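Local coordinates for flavodoxin (Lactobacillus reuteri, PDB 5VEG), which binds FMN, is associated with a 1,2-propanediol-utilization bacterial microcompartment and probably serves as a low-potential electron donor to redox enzymes, at residues 45-50 with 163-168; 33-38 with 53-58; 88-93 with 122-127. All coordinates share one frame; numbering follows the deposited sequence.

Overall arrangement
Interactions 1 and 2 adjoin in the buried core and share helix 43-56, their centres about 8 Å apart. The helix meets strand 31-38 in interaction 2 and helix 159-176 in interaction 1, and Ala-48 and Val-35 touch where the two contacts join. Interaction 3 lies at the surface, where two loops hold the flavin of FMN; its centre is about 21 Å from that of interaction 1 and 25 Å from that of interaction 2. Neither buried contact touches the cofactor: the side chains of Val-47 and Val-35 are about 7 and 12 Å from FMN, respectively. Along the chain, interaction 3 is nested between the segments of interaction 1.

Interaction 1: 45-50 with 163-168; sequences EEVANI and ERLNKF
Ile-50 and Leu-165 bring their CA atoms to 7.0 Å, the nearest backbone approach between segments 45-50 and 163-168, both of them helical throughout. Leu-165 carries the contact, pointing from helix 159-176 at two residues one turn apart on helix 43-56, Val-47 and Ile-50. Its CD1 does most of the touching, 3.8 Å from Ile-50 CG2 and 3.9 Å from Val-47 CG1. The second methyl, Leu-165 CD2, leans on the valine alone, 4.0 Å from Val-47 CG1, while Leu-165 CB rests 3.9 Å from Ile-50 CG2. The leucine therefore meets the isoleucine along its root as well as at its end. On the isoleucine the short branch leads: CG2 stands anti to the backbone N and faces Leu-165, and the longer branch adds a looser touch, CD1 lying 4.1 Å from Leu-165 CD1. Val-47 likewise offers the methyl that is anti to its backbone N (chi1 170°). Both residues cross the leucine at about a right angle, and no hydrogen bond joins the segments. In the doubly wound flavodoxin fold these are the first and last helices, packed side by side on one face of the parallel sheet. The sheet supplies the floor: Val-151 of strand 145-154 touches Leu-165, and Ile-153 of the same strand touches Val-47. Further along helix 43-56, Val-51 also packs on Leu-165. Toward the loop that leads into helix 159-176, Pro-157 touches Ile-50.

Interaction 2: 33-38 with 53-58; sequences AHVVYA and DSLTNL
Leu-55 of helix 43-56 points at strand 31-38 and meets it through one methyl group, with its CA 7.9 Å from the CA of Ala-33. From CB, the side chain sets out toward the strand with CG anti to the carbonyl carbon (chi1 -70°). At this stage the strand segment is not yet touched: Leu-55 CB is still 5.1 Å from Ala-33 CB, and the branch point CG is scarcely nearer. The next torsion carries CD1 anti to CA (chi2 171°), extending the leucine to its full length. This methyl ends between two residues of the strand, 3.9 Å from Ala-33 CB and 4.2 Å from Val-35 CG2. Seen from CD1 the two partners lie nearly at right angles to one another, so the methyl sits in a shallow notch instead of on a single neighbour. The other methyl, CD2, turns off to the side, 5.2 Å from Ala-33 CB.

Ala-33 and Val-35 are two residues apart on the strand and so face the helix together, while His-34 between them points to the opposite face of the sheet, where its NE2 is hydrogen-bonded to Ser-65 OG. Strand 31-38, helix 43-56 and strand 60-66 form a beta-alpha-beta crossover, the first of this Rossmann-like flavodoxin fold. Val-62 of the second strand also touches Leu-55, as does Ala-169 of helix 159-176. While CG2 of the valine serves Leu-55, Val-35 CG1 is 3.6 Å from Ala-48 CB; Cys-52 of the same helix also touches this valine. With only methyl groups meeting and no hydrogen bond across the segments, the helix is held to the strand here by dispersion and the burial of apolar surface, without the directionality of a polar bond.

Interaction 3: 88-93 with 122-127; sequences YDEGAM and KFYGEY. With FMN (flavin mononucleotide), chain D.
Tyr-127 packs on the backbone of Glu-90 and Gly-91, with Glu-90 O 3.8 Å above the centre of its ring. Where these two loops meet, they hold the pyrimidine end of the flavin by backbone groups. FMN N3 donates to Tyr-127 O at 2.7 Å in an almost straight bond (176°), and Gly-91 N donates to FMN O4 at 2.9 Å, more bent at 140°. The flavin plane lies between two tyrosines on opposite sides. Tyr-124 lies flat and parallel on the middle of the tricycle, with FMN N5 3.3 Å above the centre of its ring; Tyr-88 covers the dimethylbenzene end tilted and off-centre, its CE1 3.4 Å from FMN C8. Glu-90, its chain bent at chi2 (79°), brings OE2 obliquely to 4.1 Å from Tyr-124 CE1.

In the second shell, Phe-123 backs the other face of the Tyr-124 ring. A hydrogen bond from Tyr-127 N to Tyr-124 O, within a 3-10 turn, fixes the spacing of the stacking ring and the accepting carbonyl. Across the flavin, Tyr-88 and Ala-92 are joined by backbone bonds both ways, a G1 beta bulge with Gly-91 at positive phi. Asn-129 and Thr-87 add further FMN bonds. Loops following strands 80-85 and 113-120, with aromatic rings on both flavin faces, form the characteristic FMN site of flavodoxins.

Interaction 1: 45-50 with 163-168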
loop_
_atom_site.group_PDB
_atom_site.type_symbol
_atom_site.label_atom_id
_atom_site.label_comp_id
_atom_site.label_asym_id
_atom_site.label_seq_id
_atom_site.Cartn_x
_atom_site.Cartn_y
_atom_site.Cartn_z
ATOM N N GLU A 45 -6.934 -7.273 -1.213
ATOM C CA GLU A 45 -7.260 -6.935 -2.593
ATOM C C GLU A 45 -8.464 -6.007 -2.643
ATOM O O GLU A 45 -8.510 -5.077 -3.458
ATOM C CB GLU A 45 -7.520 -8.205 -3.402
ATOM C CG GLU A 45 -8.004 -7.913 -4.797
ATOM C CD GLU A 45 -8.180 -9.157 -5.643
ATOM O OE1 GLU A 45 -7.793 -10.263 -5.193
ATOM O OE2 GLU A 45 -8.692 -9.006 -6.777
ATOM N N GLU A 46 -9.444 -6.243 -1.766
ATOM C CA GLU A 46 -10.542 -5.294 -1.605
ATOM C C GLU A 46 -10.021 -3.909 -1.233
ATOM O O GLU A 46 -10.450 -2.901 -1.812
ATOM C CB GLU A 46 -11.522 -5.815 -0.543
ATOM C CG GLU A 46 -12.868 -5.141 -0.514
ATOM C CD GLU A 46 -13.847 -5.852 0.432
ATOM O OE1 GLU A 46 -13.542 -6.983 0.885
ATOM O OE2 GLU A 46 -14.924 -5.286 0.717
ATOM N N VAL A 47 -9.079 -3.836 -0.286
ATOM C CA VAL A 47 -8.508 -2.542 0.104
ATOM C C VAL A 47 -7.828 -1.883 -1.091
ATOM O O VAL A 47 -8.028 -0.694 -1.367
ATOM C CB VAL A 47 -7.526 -2.713 1.274
ATOM C CG1 VAL A 47 -6.730 -1.397 1.530
ATOM C CG2 VAL A 47 -8.269 -3.194 2.553
ATOM N N ALA A 48 -7.004 -2.648 -1.809
ATOM C CA ALA A 48 -6.359 -2.116 -3.008
ATOM C C ALA A 48 -7.392 -1.631 -4.030
ATOM O O ALA A 48 -7.228 -0.561 -4.629
ATOM C CB ALA A 48 -5.440 -3.183 -3.610
ATOM N N ASN A 49 -8.468 -2.401 -4.232
ATOM C CA ASN A 49 -9.526 -1.988 -5.157
ATOM C C ASN A 49 -10.119 -0.641 -4.765
ATOM O O ASN A 49 -10.357 0.217 -5.621
ATOM C CB ASN A 49 -10.643 -3.037 -5.202
ATOM C CG ASN A 49 -10.246 -4.331 -5.904
ATOM O OD1 ASN A 49 -9.196 -4.432 -6.548
ATOM N ND2 ASN A 49 -11.106 -5.336 -5.781
ATOM N N ILE A 50 -10.396 -0.447 -3.472
ATOM C CA ILE A 50 -10.959 0.823 -3.025
ATOM C C ILE A 50 -9.982 1.960 -3.282
ATOM O O ILE A 50 -10.382 3.056 -3.685
ATOM C CB ILE A 50 -11.351 0.737 -1.537
ATOM C CG1 ILE A 50 -12.471 -0.300 -1.354
ATOM C CG2 ILE A 50 -11.756 2.111 -1.009
ATOM C CD1 ILE A 50 -12.662 -0.796 0.105
ATOM N N GLU A 163 -14.109 5.648 3.859
ATOM C CA GLU A 163 -13.838 7.077 3.928
ATOM C C GLU A 163 -12.366 7.328 4.234
ATOM O O GLU A 163 -11.748 8.205 3.634
ATOM C CB GLU A 163 -14.743 7.749 4.963
ATOM C CG GLU A 163 -16.127 8.081 4.397
ATOM C CD GLU A 163 -17.216 8.270 5.455
ATOM O OE1 GLU A 163 -16.891 8.406 6.656
ATOM O OE2 GLU A 163 -18.410 8.280 5.082
ATOM N N ARG A 164 -11.775 6.542 5.140
ATOM C CA ARG A 164 -10.351 6.698 5.445
ATOM C C ARG A 164 -9.477 6.412 4.225
ATOM O O ARG A 164 -8.483 7.109 3.998
ATOM C CB ARG A 164 -9.953 5.793 6.610
ATOM C CG ARG A 164 -10.645 6.168 7.904
ATOM C CD ARG A 164 -9.781 5.906 9.105
ATOM N NE ARG A 164 -10.367 6.444 10.336
ATOM C CZ ARG A 164 -10.061 7.623 10.878
ATOM N NH1 ARG A 164 -9.150 8.413 10.312
ATOM N NH2 ARG A 164 -10.653 8.008 12.013
ATOM N N LEU A 165 -9.827 5.395 3.429
ATOM C CA LEU A 165 -9.065 5.116 2.214
ATOM C C LEU A 165 -9.257 6.197 1.150
ATOM O O LEU A 165 -8.385 6.378 0.296
ATOM C CB LEU A 165 -9.444 3.746 1.655
ATOM C CG LEU A 165 -8.989 2.545 2.506
ATOM C CD1 LEU A 165 -9.608 1.257 1.974
ATOM C CD2 LEU A 165 -7.464 2.426 2.568
ATOM N N ASN A 166 -10.365 6.930 1.192
ATOM C CA ASN A 166 -10.527 8.054 0.276
ATOM C C ASN A 166 -9.645 9.227 0.674
ATOM O O ASN A 166 -9.023 9.857 -0.186
ATOM C CB ASN A 166 -11.991 8.485 0.230
ATOM C CG ASN A 166 -12.743 7.829 -0.888
ATOM O OD1 ASN A 166 -13.348 6.768 -0.708
ATOM N ND2 ASN A 166 -12.703 8.445 -2.069
ATOM N N LYS A 167 -9.598 9.562 1.966
ATOM C CA LYS A 167 -8.674 10.603 2.407
ATOM C C LYS A 167 -7.230 10.207 2.123
ATOM O O LYS A 167 -6.419 11.043 1.701
ATOM C CB LYS A 167 -8.879 10.893 3.895
ATOM C CG LYS A 167 -10.238 11.535 4.192
ATOM C CD LYS A 167 -10.595 11.526 5.683
ATOM C CE LYS A 167 -11.788 12.447 5.977
ATOM N NZ LYS A 167 -12.277 12.343 7.382
ATOM N N PHE A 168 -6.890 8.940 2.381
ATOM C CA PHE A 168 -5.610 8.367 1.977
ATOM C C PHE A 168 -5.292 8.709 0.521
ATOM O O PHE A 168 -4.266 9.331 0.233
ATOM C CB PHE A 168 -5.682 6.857 2.217
ATOM C CG PHE A 168 -4.450 6.076 1.839
ATOM C CD1 PHE A 168 -3.326 6.067 2.660
ATOM C CD2 PHE A 168 -4.467 5.258 0.721
ATOM C CE1 PHE A 168 -2.221 5.310 2.338
ATOM C CE2 PHE A 168 -3.358 4.480 0.380
ATOM C CZ PHE A 168 -2.236 4.497 1.193
#

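Interaction 2: 33-38 with 53-58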
loop_
_atom_site.group_PDB
_atom_site.type_symbol
_atom_site.label_atom_id
_atom_site.label_comp_id
_atom_site.label_asym_id
_atom_site.label_seq_id
_atom_site.Cartn_x
_atom_site.Cartn_y
_atom_site.Cartn_z
ATOM N N ALA A 33 -0.179 5.984 -10.867
ATOM C CA ALA A 33 -0.054 5.275 -9.606
ATOM C C ALA A 33 0.013 3.785 -9.885
ATOM O O ALA A 33 -0.586 3.285 -10.840
ATOM C CB ALA A 33 -1.219 5.568 -8.653
ATOM N N HIS A 34 0.761 3.082 -9.049
ATOM C CA HIS A 34 0.786 1.628 -9.056
ATOM C C HIS A 34 0.415 1.145 -7.660
ATOM O O HIS A 34 1.069 1.518 -6.681
ATOM C CB HIS A 34 2.160 1.111 -9.489
ATOM C CG HIS A 34 2.137 -0.292 -10.010
ATOM N ND1 HIS A 34 2.916 -0.712 -11.070
ATOM C CD2 HIS A 34 1.436 -1.376 -9.605
ATOM C CE1 HIS A 34 2.695 -1.995 -11.294
ATOM N NE2 HIS A 34 1.799 -2.422 -10.421
ATOM N N VAL A 35 -0.651 0.347 -7.566
ATOM C CA VAL A 35 -1.093 -0.263 -6.309
ATOM C C VAL A 35 -0.797 -1.750 -6.381
ATOM O O VAL A 35 -1.329 -2.454 -7.248
ATOM C CB VAL A 35 -2.588 -0.019 -6.040
ATOM C CG1 VAL A 35 -3.025 -0.744 -4.781
ATOM C CG2 VAL A 35 -2.877 1.470 -5.922
ATOM N N VAL A 36 0.047 -2.240 -5.485
ATOM C CA VAL A 36 0.252 -3.677 -5.380
ATOM C C VAL A 36 -0.416 -4.171 -4.105
ATOM O O VAL A 36 -0.482 -3.463 -3.093
ATOM C CB VAL A 36 1.740 -4.088 -5.419
ATOM C CG1 VAL A 36 2.378 -3.664 -6.763
ATOM C CG2 VAL A 36 2.494 -3.499 -4.249
ATOM N N TYR A 37 -0.916 -5.401 -4.155
ATOM C CA TYR A 37 -1.544 -5.995 -2.983
ATOM C C TYR A 37 -0.993 -7.391 -2.759
ATOM O O TYR A 37 -0.539 -8.065 -3.693
ATOM C CB TYR A 37 -3.086 -6.053 -3.102
ATOM C CG TYR A 37 -3.589 -6.880 -4.274
ATOM C CD1 TYR A 37 -3.819 -8.251 -4.145
ATOM C CD2 TYR A 37 -3.831 -6.285 -5.510
ATOM C CE1 TYR A 37 -4.262 -9.003 -5.223
ATOM C CE2 TYR A 37 -4.278 -7.025 -6.583
ATOM C CZ TYR A 37 -4.487 -8.376 -6.438
ATOM O OH TYR A 37 -4.935 -9.097 -7.513
ATOM N N ALA A 38 -1.026 -7.813 -1.499
ATOM C CA ALA A 38 -0.819 -9.208 -1.140
ATOM C C ALA A 38 -2.067 -9.686 -0.421
ATOM O O ALA A 38 -2.616 -8.963 0.416
ATOM C CB ALA A 38 0.413 -9.395 -0.259
ATOM N N ASP A 53 -9.906 2.732 -7.023
ATOM C CA ASP A 53 -11.102 3.478 -7.388
ATOM C C ASP A 53 -10.979 4.943 -6.983
ATOM O O ASP A 53 -11.248 5.840 -7.788
ATOM C CB ASP A 53 -12.341 2.846 -6.742
ATOM C CG ASP A 53 -12.742 1.532 -7.398
ATOM O OD1 ASP A 53 -12.318 1.280 -8.552
ATOM O OD2 ASP A 53 -13.485 0.750 -6.754
ATOM N N SER A 54 -10.582 5.208 -5.731
ATOM C CA SER A 54 -10.482 6.595 -5.275
ATOM C C SER A 54 -9.421 7.370 -6.057
ATOM O O SER A 54 -9.606 8.558 -6.354
ATOM C CB SER A 54 -10.175 6.654 -3.777
ATOM O OG SER A 54 -11.024 5.787 -3.043
ATOM N N LEU A 55 -8.296 6.727 -6.384
ATOM C CA LEU A 55 -7.286 7.406 -7.189
ATOM C C LEU A 55 -7.809 7.678 -8.597
ATOM O O LEU A 55 -7.672 8.797 -9.105
ATOM C CB LEU A 55 -5.992 6.584 -7.222
ATOM C CG LEU A 55 -5.218 6.527 -5.887
ATOM C CD1 LEU A 55 -4.085 5.517 -5.968
ATOM C CD2 LEU A 55 -4.664 7.887 -5.474
ATOM N N THR A 56 -8.445 6.682 -9.224
ATOM C CA THR A 56 -9.031 6.897 -10.545
ATOM C C THR A 56 -10.029 8.051 -10.523
ATOM O O THR A 56 -10.046 8.885 -11.434
ATOM C CB THR A 56 -9.711 5.623 -11.047
ATOM O OG1 THR A 56 -8.736 4.589 -11.229
ATOM C CG2 THR A 56 -10.402 5.883 -12.378
ATOM N N ASN A 57 -10.856 8.128 -9.481
ATOM C CA ASN A 57 -11.805 9.230 -9.398
ATOM C C ASN A 57 -11.144 10.559 -9.066
ATOM O O ASN A 57 -11.823 11.590 -9.110
ATOM C CB ASN A 57 -12.891 8.903 -8.379
ATOM C CG ASN A 57 -13.799 7.787 -8.849
ATOM O OD1 ASN A 57 -13.501 7.108 -9.834
ATOM N ND2 ASN A 57 -14.900 7.575 -8.141
ATOM N N LEU A 58 -9.852 10.570 -8.739
ATOM C CA LEU A 58 -9.092 11.807 -8.638
ATOM C C LEU A 58 -8.230 12.046 -9.875
ATOM O O LEU A 58 -7.237 12.776 -9.792
ATOM C CB LEU A 58 -8.220 11.804 -7.378
ATOM C CG LEU A 58 -8.925 11.850 -6.017
ATOM C CD1 LEU A 58 -7.955 11.488 -4.913
ATOM C CD2 LEU A 58 -9.526 13.222 -5.753
#

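Interaction 3: 88-93 with 122-127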
loop_
_atom_site.group_PDB
_atom_site.type_symbol
_atom_site.label_atom_id
_atom_site.label_comp_id
_atom_site.label_asym_id
_atom_site.label_seq_id
_atom_site.Cartn_x
_atom_site.Cartn_y
_atom_site.Cartn_z
ATOM N N TYR A 88 0.479 -11.953 8.967
ATOM C CA TYR A 88 0.172 -13.346 9.277
ATOM C C TYR A 88 0.973 -13.803 10.489
ATOM O O TYR A 88 1.874 -13.105 10.958
ATOM C CB TYR A 88 0.467 -14.258 8.081
ATOM C CG TYR A 88 -0.588 -15.317 7.847
ATOM C CD1 TYR A 88 -1.919 -14.967 7.679
ATOM C CD2 TYR A 88 -0.249 -16.661 7.782
ATOM C CE1 TYR A 88 -2.884 -15.926 7.460
ATOM C CE2 TYR A 88 -1.203 -17.633 7.556
ATOM C CZ TYR A 88 -2.519 -17.262 7.395
ATOM O OH TYR A 88 -3.479 -18.221 7.170
ATOM N N ASP A 89 0.609 -14.976 11.004
ATOM C CA ASP A 89 1.382 -15.716 12.008
ATOM C C ASP A 89 2.106 -14.803 12.990
ATOM O O ASP A 89 3.327 -14.840 13.136
ATOM C CB ASP A 89 2.387 -16.647 11.338
ATOM C CG ASP A 89 1.754 -17.910 10.833
ATOM O OD1 ASP A 89 1.326 -18.736 11.668
ATOM O OD2 ASP A 89 1.707 -18.084 9.602
ATOM N N GLU A 90 1.328 -13.952 13.652
ATOM C CA GLU A 90 1.843 -13.098 14.716
ATOM C C GLU A 90 2.952 -12.170 14.201
ATOM O O GLU A 90 4.103 -12.225 14.632
ATOM C CB GLU A 90 2.322 -13.948 15.901
ATOM C CG GLU A 90 1.256 -14.903 16.461
ATOM C CD GLU A 90 1.080 -16.180 15.631
ATOM O OE1 GLU A 90 2.004 -17.028 15.617
ATOM O OE2 GLU A 90 0.018 -16.333 14.983
ATOM N N GLY A 91 2.575 -11.297 13.272
ATOM C CA GLY A 91 3.464 -10.248 12.802
ATOM C C GLY A 91 4.248 -10.564 11.543
ATOM O O GLY A 91 5.059 -9.735 11.118
ATOM N N ALA A 92 4.023 -11.719 10.926
ATOM C CA ALA A 92 4.826 -12.134 9.785
ATOM C C ALA A 92 4.434 -11.358 8.531
ATOM O O ALA A 92 3.257 -11.067 8.300
ATOM C CB ALA A 92 4.666 -13.637 9.543
ATOM N N MET A 93 5.438 -11.023 7.726
ATOM C CA MET A 93 5.206 -10.469 6.397
ATOM C C MET A 93 4.660 -11.544 5.456
ATOM O O MET A 93 4.953 -12.728 5.621
ATOM C CB MET A 93 6.512 -9.941 5.816
ATOM C CG MET A 93 7.226 -8.982 6.703
ATOM S SD MET A 93 6.862 -7.348 6.099
ATOM C CE MET A 93 7.340 -7.503 4.390
ATOM N N LYS A 122 -7.398 -6.977 14.675
ATOM C CA LYS A 122 -7.036 -6.340 15.942
ATOM C C LYS A 122 -6.856 -7.335 17.085
ATOM O O LYS A 122 -6.185 -7.004 18.067
ATOM C CB LYS A 122 -8.087 -5.292 16.327
ATOM C CG LYS A 122 -8.046 -4.086 15.392
ATOM C CD LYS A 122 -8.957 -2.929 15.810
ATOM C CE LYS A 122 -8.861 -1.792 14.781
ATOM N NZ LYS A 122 -9.755 -0.635 15.098
ATOM N N PHE A 123 -7.385 -8.559 16.967
ATOM C CA PHE A 123 -7.172 -9.546 18.034
ATOM C C PHE A 123 -5.688 -9.841 18.256
ATOM O O PHE A 123 -5.296 -10.258 19.355
ATOM C CB PHE A 123 -7.942 -10.846 17.721
ATOM C CG PHE A 123 -7.493 -12.059 18.537
ATOM C CD1 PHE A 123 -7.915 -12.238 19.856
ATOM C CD2 PHE A 123 -6.674 -13.037 17.967
ATOM C CE1 PHE A 123 -7.509 -13.359 20.597
ATOM C CE2 PHE A 123 -6.268 -14.159 18.696
ATOM C CZ PHE A 123 -6.686 -14.320 20.015
ATOM N N TYR A 124 -4.840 -9.610 17.248
ATOM C CA TYR A 124 -3.412 -9.867 17.411
ATOM C C TYR A 124 -2.681 -8.706 18.083
ATOM O O TYR A 124 -1.447 -8.703 18.119
ATOM C CB TYR A 124 -2.771 -10.215 16.051
ATOM C CG TYR A 124 -3.316 -11.514 15.512
ATOM C CD1 TYR A 124 -2.706 -12.726 15.821
ATOM C CD2 TYR A 124 -4.497 -11.545 14.775
ATOM C CE1 TYR A 124 -3.225 -13.934 15.367
ATOM C CE2 TYR A 124 -5.021 -12.745 14.318
ATOM C CZ TYR A 124 -4.384 -13.934 14.627
ATOM O OH TYR A 124 -4.896 -15.123 14.166
ATOM N N GLY A 125 -3.413 -7.734 18.618
ATOM C CA GLY A 125 -2.817 -6.773 19.535
ATOM C C GLY A 125 -1.690 -5.986 18.906
ATOM O O GLY A 125 -1.857 -5.333 17.872
ATOM N N GLU A 126 -0.512 -6.046 19.525
ATOM C CA GLU A 126 0.613 -5.269 19.027
ATOM C C GLU A 126 1.163 -5.817 17.728
ATOM O O GLU A 126 2.064 -5.205 17.155
ATOM C CB GLU A 126 1.718 -5.194 20.083
ATOM C CG GLU A 126 1.200 -4.694 21.447
ATOM C CD GLU A 126 2.090 -3.640 22.099
ATOM O OE1 GLU A 126 2.466 -2.649 21.427
ATOM O OE2 GLU A 126 2.388 -3.796 23.303
ATOM N N TYR A 127 0.633 -6.932 17.243
ATOM C CA TYR A 127 0.960 -7.446 15.921
ATOM C C TYR A 127 -0.071 -7.049 14.872
ATOM O O TYR A 127 -0.027 -7.560 13.746
ATOM C CB TYR A 127 1.113 -8.969 15.980
ATOM C CG TYR A 127 2.354 -9.368 16.747
ATOM C CD1 TYR A 127 3.606 -8.885 16.372
ATOM C CD2 TYR A 127 2.273 -10.186 17.864
ATOM C CE1 TYR A 127 4.746 -9.226 17.078
ATOM C CE2 TYR A 127 3.407 -10.537 18.575
ATOM C CZ TYR A 127 4.639 -10.054 18.177
ATOM O OH TYR A 127 5.758 -10.397 18.887
HETATM N N1 FMN D . -3.560 -9.993 11.379
HETATM C C2 FMN D . -2.731 -9.065 11.975
HETATM O O2 FMN D . -2.995 -7.870 11.882
HETATM N N3 FMN D . -1.621 -9.475 12.684
HETATM C C4 FMN D . -1.326 -10.817 12.806
HETATM O O4 FMN D . -0.329 -11.150 13.437
HETATM C C4A FMN D . -2.159 -11.767 12.213
HETATM N N5 FMN D . -1.886 -13.120 12.319
HETATM C C5A FMN D . -2.740 -14.030 11.707
HETATM C C6 FMN D . -2.497 -15.405 11.798
HETATM C C7 FMN D . -3.361 -16.318 11.182
HETATM C C7M FMN D . -3.108 -17.798 11.277
HETATM C C8 FMN D . -4.474 -15.862 10.485
HETATM C C8M FMN D . -5.403 -16.846 9.828
HETATM C C9 FMN D . -4.727 -14.497 10.393
HETATM C C9A FMN D . -3.853 -13.591 10.994
HETATM N N10 FMN D . -4.113 -12.243 10.882
HETATM C C10 FMN D . -3.278 -11.339 11.500
HETATM C "C1'" FMN D . -5.350 -11.790 10.166
HETATM C "C2'" FMN D . -5.238 -11.434 8.690
HETATM O "O2'" FMN D . -4.246 -10.452 8.540
HETATM C "C3'" FMN D . -6.585 -10.823 8.349
HETATM O "O3'" FMN D . -7.614 -11.794 8.376
HETATM C "C4'" FMN D . -6.593 -10.143 6.995
HETATM O "O4'" FMN D . -7.844 -9.527 6.822
HETATM C "C5'" FMN D . -6.414 -11.162 5.883
HETATM O "O5'" FMN D . -6.244 -10.425 4.690
HETATM P P FMN D . -6.452 -11.125 3.254
HETATM O O1P FMN D . -7.906 -11.526 3.137
HETATM O O2P FMN D . -6.124 -10.073 2.209
HETATM O O3P FMN D . -5.599 -12.353 3.142
#